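Local coordinates for penicillin-binding protein 1A (Mycobacterium tuberculosis, PDB 5CXW), which builds cross-linked peptidoglycan for the cell wall, polymerising glycan strands with its N-terminal domain and cross-linking peptides with its C-terminal, penicillin-sensitive transpeptidase domain, the part modelled here, at residues H280-A283 with D287-A290; G310-L315 with G354-T359; Q110-G115 with Y156-K161; L104-E109 with P166-D171. All coordinates share one frame; numbering follows the deposited sequence.

Interaction 1 of 4, residues H280-A283 with D287-A290; sequences HNLA and DSAA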
loop_
_atom_site.group_PDB
_atom_site.type_symbol
_atom_site.label_atom_id
_atom_site.label_comp_id
_atom_site.label_asym_id
_atom_site.label_seq_id
_atom_site.Cartn_x
_atom_site.Cartn_y
_atom_site.Cartn_z
ATOM N N HIS A 280 -1.636 16.911 -2.673
ATOM C CA HIS A 280 -0.686 16.324 -1.770
ATOM C C HIS A 280 0.628 15.935 -2.426
ATOM O O HIS A 280 1.308 14.995 -1.998
ATOM C CB HIS A 280 -1.312 15.121 -1.057
ATOM C CG HIS A 280 -2.230 15.511 0.032
ATOM N ND1 HIS A 280 -3.592 15.640 -0.167
ATOM C CD2 HIS A 280 -2.003 15.730 1.354
ATOM C CE1 HIS A 280 -4.152 15.978 0.991
ATOM N NE2 HIS A 280 -3.201 16.072 1.915
ATOM N N ASN A 281 1.011 16.706 -3.440
ATOM C CA ASN A 281 2.383 16.626 -4.065
ATOM C C ASN A 281 3.409 16.763 -2.931
ATOM O O ASN A 281 3.226 17.593 -2.018
ATOM C CB ASN A 281 2.651 17.833 -4.991
ATOM C CG ASN A 281 1.510 18.180 -5.951
ATOM O OD1 ASN A 281 1.637 17.923 -7.228
ATOM N ND2 ASN A 281 0.401 18.857 -5.406
ATOM N N LEU A 282 4.502 16.004 -3.025
ATOM C CA LEU A 282 5.553 16.054 -2.029
ATOM C C LEU A 282 6.277 17.402 -2.130
ATOM O O LEU A 282 6.251 18.104 -3.190
ATOM C CB LEU A 282 6.547 14.903 -2.242
ATOM C CG LEU A 282 5.927 13.498 -2.059
ATOM C CD1 LEU A 282 6.986 12.419 -2.149
ATOM C CD2 LEU A 282 5.179 13.412 -0.724
ATOM N N ALA A 283 6.918 17.774 -1.030
ATOM C CA ALA A 283 7.604 19.046 -0.963
ATOM C C ALA A 283 8.780 19.195 -1.952
ATOM O O ALA A 283 9.422 18.225 -2.331
ATOM C CB ALA A 283 8.062 19.296 0.451
ATOM N N ASP A 287 8.832 14.391 -7.305
ATOM C CA ASP A 287 7.841 13.532 -7.972
ATOM C C ASP A 287 7.476 12.344 -7.073
ATOM O O ASP A 287 8.270 11.865 -6.258
ATOM C CB ASP A 287 8.356 12.953 -9.309
ATOM C CG ASP A 287 8.615 14.008 -10.375
ATOM O OD1 ASP A 287 8.186 15.155 -10.151
ATOM O OD2 ASP A 287 9.303 13.709 -11.412
ATOM N N SER A 288 6.282 11.810 -7.290
ATOM C CA SER A 288 5.864 10.630 -6.569
ATOM C C SER A 288 4.837 9.877 -7.413
ATOM O O SER A 288 4.385 10.389 -8.410
ATOM C CB SER A 288 5.183 11.009 -5.231
ATOM O OG SER A 288 3.999 11.743 -5.441
ATOM N N ALA A 289 4.491 8.668 -6.968
ATOM C CA ALA A 289 3.493 7.840 -7.606
ATOM C C ALA A 289 2.617 7.342 -6.491
ATOM O O ALA A 289 3.132 6.730 -5.533
ATOM C CB ALA A 289 4.201 6.672 -8.327
ATOM N N ALA A 290 1.306 7.560 -6.545
ATOM C CA ALA A 290 0.444 7.287 -5.418
ATOM C C ALA A 290 -0.943 6.853 -5.805
ATOM O O ALA A 290 -1.369 7.043 -6.990
ATOM C CB ALA A 290 0.395 8.543 -4.530
HETATM O O HOH W 1 4.705 14.372 -5.453
#
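Ser288 OG and the backbone N of Leu282 share one water, and no direct hydrogen bond joins the two segments. The water lies 2.7 Å from Ser288 OG and accepts a bond from Leu282 N at 2.9 Å, which gives this buried backbone N-H a partner. The serine hydroxyl is brought to the water by its first torsion (chi1 63°), which sets OG between the backbone N and the carbonyl carbon. CB of the same residue makes the apolar part of the contact. Leu282 CD1 rests against Ser288 CB at 3.8 Å, with CG a little farther back at 4.1 Å. A looser approach follows, Leu282 CD1 to Asp287 O at 4.3 Å. A single leucine thus contributes its amide to a water bridge and its branched end to packing, a compact example of how a short loop can lie against the start of a strand without pairing with it. The backbones stay well apart, the nearest CA atoms being those of Leu282 and Asp287 at 6.8 Å.

His280 takes no part in the packing but helps fix the loop: its ND1 bonds to Ser277 O and its NE2 to Asp346 OD1, a pairing that may favour the doubly protonated ring. In the fold, residues 280-283 are a loop laid along helix 343-356, where Lys349 and Asp353 bond to Asn281 O and Ala283 N, while Leu282 and Ser288 both meet Trp348 of that helix beside the outermost strand 289-296 and its neighbour 303-312.

Interaction 2 of 4, residues G310-L315 with G354-T359; sequences GYTPSL and GALKGT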
loop_
_atom_site.group_PDB
_atom_site.type_symbol
_atom_site.label_atom_id
_atom_site.label_comp_id
_atom_site.label_asym_id
_atom_site.label_seq_id
_atom_site.Cartn_x
_atom_site.Cartn_y
_atom_site.Cartn_z
ATOM N N GLY A 310 1.897 5.390 -1.606
ATOM C CA GLY A 310 2.665 5.922 -2.701
ATOM C C GLY A 310 4.146 5.965 -2.395
ATOM O O GLY A 310 4.575 5.774 -1.245
ATOM N N TYR A 311 4.899 6.198 -3.455
ATOM C CA TYR A 311 6.340 6.006 -3.459
ATOM C C TYR A 311 7.131 6.963 -4.307
ATOM O O TYR A 311 6.602 7.630 -5.202
ATOM C CB TYR A 311 6.640 4.550 -3.919
ATOM C CG TYR A 311 6.150 4.154 -5.295
ATOM C CD1 TYR A 311 6.878 4.393 -6.473
ATOM C CD2 TYR A 311 4.910 3.513 -5.431
ATOM C CE1 TYR A 311 6.389 3.961 -7.730
ATOM C CE2 TYR A 311 4.450 3.116 -6.651
ATOM C CZ TYR A 311 5.190 3.314 -7.796
ATOM O OH TYR A 311 4.679 2.863 -9.003
ATOM N N THR A 312 8.453 7.011 -4.004
ATOM C CA THR A 312 9.478 7.434 -4.886
ATOM C C THR A 312 10.339 6.208 -5.141
ATOM O O THR A 312 10.114 5.174 -4.556
ATOM C CB THR A 312 10.309 8.558 -4.247
ATOM O OG1 THR A 312 11.163 7.994 -3.266
ATOM C CG2 THR A 312 9.443 9.590 -3.688
ATOM N N PRO A 313 11.354 6.304 -5.993
ATOM C CA PRO A 313 12.186 5.104 -6.183
ATOM C C PRO A 313 12.922 4.632 -4.913
ATOM O O PRO A 313 13.391 3.480 -4.848
ATOM C CB PRO A 313 13.178 5.556 -7.276
ATOM C CG PRO A 313 12.428 6.646 -8.004
ATOM C CD PRO A 313 11.676 7.370 -6.958
ATOM N N SER A 314 13.019 5.490 -3.904
ATOM C CA SER A 314 13.787 5.222 -2.690
ATOM C C SER A 314 12.932 4.997 -1.429
ATOM O O SER A 314 13.481 4.684 -0.401
ATOM C CB SER A 314 14.804 6.337 -2.489
ATOM O OG SER A 314 15.809 6.264 -3.512
ATOM N N LEU A 315 11.605 5.125 -1.506
ATOM C CA LEU A 315 10.754 4.929 -0.351
ATOM C C LEU A 315 9.316 4.725 -0.755
ATOM O O LEU A 315 8.773 5.472 -1.544
ATOM C CB LEU A 315 10.861 6.069 0.669
ATOM C CG LEU A 315 10.387 5.689 2.071
ATOM C CD1 LEU A 315 11.319 4.672 2.732
ATOM C CD2 LEU A 315 10.397 6.978 2.885
ATOM N N GLY A 354 9.256 14.270 5.360
ATOM C CA GLY A 354 10.184 14.138 6.459
ATOM C C GLY A 354 11.268 13.087 6.281
ATOM O O GLY A 354 12.434 13.313 6.644
ATOM N N ALA A 355 10.874 11.904 5.799
ATOM C CA ALA A 355 11.795 10.804 5.656
ATOM C C ALA A 355 12.815 11.081 4.587
ATOM O O ALA A 355 13.963 10.640 4.719
ATOM C CB ALA A 355 11.030 9.527 5.320
ATOM N N LEU A 356 12.438 11.827 3.551
ATOM C CA LEU A 356 13.295 12.071 2.391
ATOM C C LEU A 356 13.997 13.454 2.423
ATOM O O LEU A 356 14.821 13.754 1.542
ATOM C CB LEU A 356 12.459 11.988 1.132
ATOM C CG LEU A 356 11.842 10.607 0.905
ATOM C CD1 LEU A 356 11.041 10.617 -0.371
ATOM C CD2 LEU A 356 12.964 9.596 0.807
ATOM N N LYS A 357 13.681 14.253 3.441
ATOM C CA LYS A 357 14.289 15.562 3.618
ATOM C C LYS A 357 15.821 15.431 3.585
ATOM O O LYS A 357 16.396 14.573 4.220
ATOM C CB LYS A 357 13.862 16.194 4.934
ATOM C CG LYS A 357 14.328 17.632 5.036
ATOM C CD LYS A 357 13.798 18.258 6.297
ATOM C CE LYS A 357 14.138 19.710 6.276
ATOM N NZ LYS A 357 13.665 20.360 7.532
ATOM N N GLY A 358 16.450 16.287 2.787
ATOM C CA GLY A 358 17.885 16.307 2.640
ATOM C C GLY A 358 18.401 15.388 1.555
ATOM O O GLY A 358 19.614 15.337 1.345
ATOM N N THR A 359 17.531 14.648 0.859
ATOM C CA THR A 359 17.916 13.844 -0.260
ATOM C C THR A 359 17.474 14.500 -1.559
ATOM O O THR A 359 16.484 15.145 -1.592
ATOM C CB THR A 359 17.337 12.439 -0.200
ATOM O OG1 THR A 359 15.927 12.459 -0.471
ATOM C CG2 THR A 359 17.591 11.789 1.224
#
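Leu356 and Thr312 meet tip to tip, and with Leu315 and Ala355 they make the dense side of this contact. Leu356 CD1 faces the threonine fork, 3.8 Å from Thr312 CG2 and 3.9 Å from Thr312 OG1. Its other methyl, CD2, leans on Leu315 CB at 4.1 Å, so the two branches of one leucine are divided between the two ends of a tight turn. Leu315 carries its CG anti to the backbone N (chi1 -160°), and from there CD2 touches Ala355 CB at 3.6 Å, the closest approach between the segments.

The turn is a two-residue type I hairpin connection from Thr312 to Leu315. Thr312 N donates to Leu315 O at 2.9 Å, while the return bond from Leu315 N is weak. Thr312 OG1 adds an ST turn by accepting from Ser314 N at 3.2 Å, so the oxygen beside Leu356 is also bound to its own chain.

Beyond Leu356 the packing gives way to an exposed edge. Lys357, Gly358 and Thr359 touch nothing of the hairpin, and the turn there is held partly by its own bonds: Leu356 O receives both Thr359 N and Thr359 OG1, the hydroxyl at 2.6 Å in the carbonyl plane on a lone pair. The backbone bond closes a type II turn, whose Gly358 has a positive phi of 89°, and the hydroxyl doubles it; Gln40 and Arg286 also bond to its carbonyls. In the transpeptidase fold the contact joins the C-terminal part of helix 343-356 to the hairpin between strands 303-312 and 315-323, with Met352 of the same helix packing on both Thr312 and Leu315 and Trp348 NE1 bonding to Gly310 O.

Interaction 3 of 4, residues Q110-G115 with Y156-K161; sequences QGIGLG and YRLMLK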
loop_
_atom_site.group_PDB
_atom_site.type_symbol
_atom_site.label_atom_id
_atom_site.label_comp_id
_atom_site.label_asym_id
_atom_site.label_seq_id
_atom_site.Cartn_x
_atom_site.Cartn_y
_atom_site.Cartn_z
ATOM N N GLN A 110 -0.928 -8.434 -19.835
ATOM C CA GLN A 110 -1.665 -9.071 -20.911
ATOM C C GLN A 110 -1.674 -8.266 -22.172
ATOM O O GLN A 110 -2.400 -8.564 -23.100
ATOM C CB GLN A 110 -3.076 -9.371 -20.469
ATOM C CG GLN A 110 -3.125 -10.421 -19.411
ATOM C CD GLN A 110 -4.534 -10.848 -19.013
ATOM O OE1 GLN A 110 -5.532 -10.767 -19.783
ATOM N NE2 GLN A 110 -4.604 -11.395 -17.804
ATOM N N GLY A 111 -0.941 -7.165 -22.191
ATOM C CA GLY A 111 -0.831 -6.341 -23.377
ATOM C C GLY A 111 -2.006 -5.425 -23.566
ATOM O O GLY A 111 -2.366 -5.069 -24.689
ATOM N N ILE A 112 -2.603 -5.003 -22.448
ATOM C CA ILE A 112 -3.641 -3.995 -22.407
ATOM C C ILE A 112 -2.963 -2.764 -21.779
ATOM O O ILE A 112 -2.684 -2.753 -20.550
ATOM C CB ILE A 112 -4.915 -4.427 -21.594
ATOM C CG1 ILE A 112 -5.502 -5.713 -22.183
ATOM C CG2 ILE A 112 -5.972 -3.322 -21.572
ATOM C CD1 ILE A 112 -6.498 -6.409 -21.286
ATOM N N GLY A 113 -2.735 -1.741 -22.586
ATOM C CA GLY A 113 -1.902 -0.655 -22.137
ATOM C C GLY A 113 -2.651 0.552 -21.615
ATOM O O GLY A 113 -3.906 0.566 -21.589
ATOM N N LEU A 114 -1.884 1.594 -21.277
ATOM C CA LEU A 114 -2.480 2.769 -20.593
ATOM C C LEU A 114 -3.513 3.496 -21.414
ATOM O O LEU A 114 -4.383 4.137 -20.860
ATOM C CB LEU A 114 -1.404 3.728 -20.092
ATOM C CG LEU A 114 -0.482 3.220 -19.037
ATOM C CD1 LEU A 114 0.438 4.331 -18.580
ATOM C CD2 LEU A 114 -1.159 2.564 -17.842
ATOM N N GLY A 115 -3.442 3.377 -22.741
ATOM C CA GLY A 115 -4.382 4.020 -23.628
ATOM C C GLY A 115 -5.638 3.232 -23.965
ATOM O O GLY A 115 -6.470 3.732 -24.749
ATOM N N TYR A 156 -13.875 -2.174 -12.833
ATOM C CA TYR A 156 -14.661 -3.430 -12.927
ATOM C C TYR A 156 -14.647 -3.956 -14.352
ATOM O O TYR A 156 -14.361 -5.145 -14.580
ATOM C CB TYR A 156 -16.091 -3.218 -12.464
ATOM C CG TYR A 156 -16.524 -4.098 -11.338
ATOM C CD1 TYR A 156 -16.250 -3.754 -10.052
ATOM C CD2 TYR A 156 -17.240 -5.267 -11.557
ATOM C CE1 TYR A 156 -16.624 -4.546 -8.985
ATOM C CE2 TYR A 156 -17.688 -6.038 -10.503
ATOM C CZ TYR A 156 -17.346 -5.688 -9.220
ATOM O OH TYR A 156 -17.820 -6.432 -8.140
ATOM N N ARG A 157 -14.913 -3.106 -15.346
ATOM C CA ARG A 157 -14.866 -3.532 -16.724
ATOM C C ARG A 157 -13.450 -3.975 -17.125
ATOM O O ARG A 157 -13.299 -4.912 -17.942
ATOM C CB ARG A 157 -15.362 -2.448 -17.700
ATOM C CG ARG A 157 -16.825 -2.116 -17.607
ATOM C CD ARG A 157 -17.243 -1.260 -18.787
ATOM N NE ARG A 157 -18.717 -1.083 -18.827
ATOM C CZ ARG A 157 -19.394 -0.148 -18.127
ATOM N NH1 ARG A 157 -18.786 0.780 -17.445
ATOM N NH2 ARG A 157 -20.735 -0.131 -18.180
ATOM N N LEU A 158 -12.429 -3.276 -16.650
ATOM C CA LEU A 158 -11.089 -3.676 -16.987
ATOM C C LEU A 158 -10.788 -5.088 -16.429
ATOM O O LEU A 158 -10.244 -5.951 -17.157
ATOM C CB LEU A 158 -10.078 -2.714 -16.451
ATOM C CG LEU A 158 -8.630 -3.055 -16.748
ATOM C CD1 LEU A 158 -8.288 -3.148 -18.231
ATOM C CD2 LEU A 158 -7.728 -2.040 -16.047
ATOM N N MET A 159 -11.151 -5.312 -15.177
ATOM C CA MET A 159 -10.971 -6.648 -14.574
ATOM C C MET A 159 -11.707 -7.705 -15.371
ATOM O O MET A 159 -11.154 -8.791 -15.599
ATOM C CB MET A 159 -11.444 -6.640 -13.121
ATOM C CG MET A 159 -11.636 -8.039 -12.518
ATOM S SD MET A 159 -12.285 -7.916 -10.882
ATOM C CE MET A 159 -13.985 -7.412 -11.285
ATOM N N LEU A 160 -12.946 -7.448 -15.787
ATOM C CA LEU A 160 -13.687 -8.443 -16.542
ATOM C C LEU A 160 -13.076 -8.756 -17.916
ATOM O O LEU A 160 -13.242 -9.885 -18.440
ATOM C CB LEU A 160 -15.143 -8.068 -16.639
ATOM C CG LEU A 160 -15.880 -8.042 -15.320
ATOM C CD1 LEU A 160 -17.251 -7.440 -15.589
ATOM C CD2 LEU A 160 -15.968 -9.359 -14.602
ATOM N N LYS A 161 -12.350 -7.814 -18.475
ATOM C CA LYS A 161 -11.672 -7.995 -19.768
ATOM C C LYS A 161 -10.452 -8.900 -19.625
ATOM O O LYS A 161 -10.016 -9.536 -20.603
ATOM C CB LYS A 161 -11.203 -6.635 -20.234
ATOM C CG LYS A 161 -10.356 -6.569 -21.501
ATOM C CD LYS A 161 -11.126 -6.897 -22.725
ATOM C CE LYS A 161 -10.227 -6.505 -23.908
ATOM N NZ LYS A 161 -10.880 -6.959 -25.143
#
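A Schellman motif ends helix 100-109 at Gly111, and the residue just past it, Ile112, packs on Leu158 and Lys161 of helix 152-161. Glycine suits the turning point, where phi is +80°. Ile112 then spreads two branches toward the neighbouring helix. Its CG2, held anti to the backbone N, approaches Leu158 CD1 at 4.1 Å as the two side chains slide past each other in opposite directions. The longer branch ends in CD1, which lies 3.9 Å from Lys161 CG. Here the side chains cross obliquely, and the lysine chain bends at chi2 (69°), about the bond that leads to the touching CG.

Both Ile112 and Leu158 also rest on Ala107 of helix 100-109, which continues the apolar patch inward, whereas Lys161 lies at the exposed margin and reaches Tyr116. Gln110 OE1 adds a polar tie by accepting from Asn163 N, just after helix 152-161.

No hydrogen bond crosses between the segments. The contact therefore rests on apolar packing, and the lysine serves it through its CG methylene while its charged end remains separate from the isoleucine.

Interaction 4 of 4, residues L104-E109 with P166-D171; sequences LVAALE and PQAVAD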
loop_
_atom_site.group_PDB
_atom_site.type_symbol
_atom_site.label_atom_id
_atom_site.label_comp_id
_atom_site.label_asym_id
_atom_site.label_seq_id
_atom_site.Cartn_x
_atom_site.Cartn_y
_atom_site.Cartn_z
ATOM N N LEU A 104 -4.379 -2.976 -12.812
ATOM C CA LEU A 104 -3.600 -2.351 -13.886
ATOM C C LEU A 104 -2.331 -3.115 -14.214
ATOM O O LEU A 104 -1.993 -3.341 -15.397
ATOM C CB LEU A 104 -3.301 -0.916 -13.506
ATOM C CG LEU A 104 -2.606 -0.077 -14.570
ATOM C CD1 LEU A 104 -3.294 -0.034 -15.907
ATOM C CD2 LEU A 104 -2.383 1.332 -14.071
ATOM N N VAL A 105 -1.659 -3.612 -13.169
ATOM C CA VAL A 105 -0.557 -4.524 -13.395
ATOM C C VAL A 105 -0.985 -5.684 -14.267
ATOM O O VAL A 105 -0.326 -6.022 -15.271
ATOM C CB VAL A 105 0.075 -5.083 -12.087
ATOM C CG1 VAL A 105 1.094 -6.133 -12.386
ATOM C CG2 VAL A 105 0.753 -3.967 -11.278
ATOM N N ALA A 106 -2.062 -6.338 -13.862
ATOM C CA ALA A 106 -2.540 -7.515 -14.577
ATOM C C ALA A 106 -2.845 -7.214 -16.056
ATOM O O ALA A 106 -2.525 -8.020 -16.941
ATOM C CB ALA A 106 -3.804 -8.055 -13.944
ATOM N N ALA A 107 -3.478 -6.069 -16.282
ATOM C CA ALA A 107 -3.836 -5.659 -17.608
ATOM C C ALA A 107 -2.594 -5.474 -18.473
ATOM O O ALA A 107 -2.487 -5.959 -19.626
ATOM C CB ALA A 107 -4.636 -4.379 -17.557
ATOM N N LEU A 108 -1.648 -4.703 -17.965
ATOM C CA LEU A 108 -0.446 -4.397 -18.704
ATOM C C LEU A 108 0.310 -5.688 -19.031
ATOM O O LEU A 108 0.866 -5.821 -20.116
ATOM C CB LEU A 108 0.438 -3.440 -17.910
ATOM C CG LEU A 108 -0.101 -2.017 -17.825
ATOM C CD1 LEU A 108 0.504 -1.303 -16.629
ATOM C CD2 LEU A 108 0.261 -1.258 -19.036
ATOM N N GLU A 109 0.291 -6.650 -18.112
ATOM C CA GLU A 109 0.967 -7.932 -18.327
ATOM C C GLU A 109 0.325 -8.732 -19.508
ATOM O O GLU A 109 0.952 -9.664 -20.081
ATOM C CB GLU A 109 0.976 -8.701 -17.033
ATOM C CG GLU A 109 2.009 -8.165 -16.060
ATOM C CD GLU A 109 2.092 -8.922 -14.768
ATOM O OE1 GLU A 109 1.185 -9.710 -14.500
ATOM O OE2 GLU A 109 3.076 -8.711 -14.019
ATOM N N PRO A 166 -11.051 -11.835 -11.944
ATOM C CA PRO A 166 -10.561 -11.433 -10.631
ATOM C C PRO A 166 -9.345 -12.255 -10.175
ATOM O O PRO A 166 -8.472 -11.737 -9.458
ATOM C CB PRO A 166 -11.772 -11.622 -9.702
ATOM C CG PRO A 166 -12.687 -12.498 -10.469
ATOM C CD PRO A 166 -12.466 -12.216 -11.935
ATOM N N GLN A 167 -9.217 -13.502 -10.655
ATOM C CA GLN A 167 -8.028 -14.282 -10.345
ATOM C C GLN A 167 -6.765 -13.627 -10.889
ATOM O O GLN A 167 -5.686 -13.681 -10.268
ATOM C CB GLN A 167 -8.115 -15.702 -10.904
ATOM C CG GLN A 167 -6.980 -16.635 -10.475
ATOM C CD GLN A 167 -6.997 -16.915 -8.987
ATOM O OE1 GLN A 167 -7.937 -17.538 -8.445
ATOM N NE2 GLN A 167 -5.993 -16.409 -8.287
ATOM N N ALA A 168 -6.867 -12.965 -12.028
ATOM C CA ALA A 168 -5.655 -12.300 -12.593
ATOM C C ALA A 168 -5.265 -11.106 -11.765
ATOM O O ALA A 168 -4.068 -10.815 -11.673
ATOM C CB ALA A 168 -5.875 -11.840 -14.005
ATOM N N VAL A 169 -6.244 -10.445 -11.136
ATOM C CA VAL A 169 -5.935 -9.339 -10.214
ATOM C C VAL A 169 -5.230 -9.870 -8.961
ATOM O O VAL A 169 -4.179 -9.335 -8.524
ATOM C CB VAL A 169 -7.215 -8.545 -9.799
ATOM C CG1 VAL A 169 -6.874 -7.419 -8.853
ATOM C CG2 VAL A 169 -7.978 -8.046 -11.009
ATOM N N ALA A 170 -5.737 -10.986 -8.444
ATOM C CA ALA A 170 -5.117 -11.634 -7.291
ATOM C C ALA A 170 -3.700 -12.094 -7.612
ATOM O O ALA A 170 -2.795 -11.938 -6.784
ATOM C CB ALA A 170 -5.909 -12.848 -6.848
ATOM N N ASP A 171 -3.519 -12.702 -8.771
ATOM C CA ASP A 171 -2.192 -13.153 -9.196
ATOM C C ASP A 171 -1.198 -11.996 -9.228
ATOM O O ASP A 171 -0.079 -12.113 -8.736
ATOM C CB ASP A 171 -2.247 -13.840 -10.569
ATOM C CG ASP A 171 -2.969 -15.177 -10.544
ATOM O OD1 ASP A 171 -3.337 -15.733 -9.449
ATOM O OD2 ASP A 171 -3.206 -15.737 -11.647
#
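The peptide group joining Ala168 to Val169 presents one flat face to the methyl of Ala106. CB of Ala106 stands over that face near its oxygen end, 3.6 Å from Ala168 O and 4.0 Å from Ala168 C. Val169 N lies farther off, 4.4 Å from Ala106 CB. A second flat pair sits on helix 165-176 away from Ala106: Gln167 NE2 donates to Asp171 OD1 at 3.0 Å, meeting the carboxylate from above, 41° out of its plane, with the oxygen tilted 18° from the glutamine amide plane. This bond spans one helical turn and ties the two side chains together beside Pro197 and Pro198.

Helix 100-109 of the transpeptidase domain begins just after Ser97, probably the acylated serine, and here it packs against helix 165-176 through small residues. Ala106 and Val169 bring their CA atoms within 5.8 Å, a close approach consistent with the small side chain of Ala106. The methyls of Ala106 and Ala168 are themselves 4.3 Å apart, CB to CB. Ala172, one turn beyond Ala168, extends the same seam by touching Val105 and Ala106, and Glu109 on Gln175 carries it onward.

In the fold
The four contacts fall into two pairs. Interactions 1 and 2, centres 10 Å apart, meet on the neighbouring strands 289-296 and 303-312, where Ala289 O and Tyr311 N lie 2.8 Å apart, probably hydrogen-bonded. Interactions 3 and 4, centres 9 Å apart, share helix 100-109 and its exit; Ile112 N and Ala107 O, at 3.0 Å, probably bond, and interaction 3 is nested inside the loop that interaction 4 closes. The pairs stand 25 to 31 Å from each other, centre to centre. The helical pair stands back from the site: Val169's side chain lies about 12 Å from that of Ser97, probably the acylated serine, and Leu158's about 14 Å from the bound penicillin V ligand.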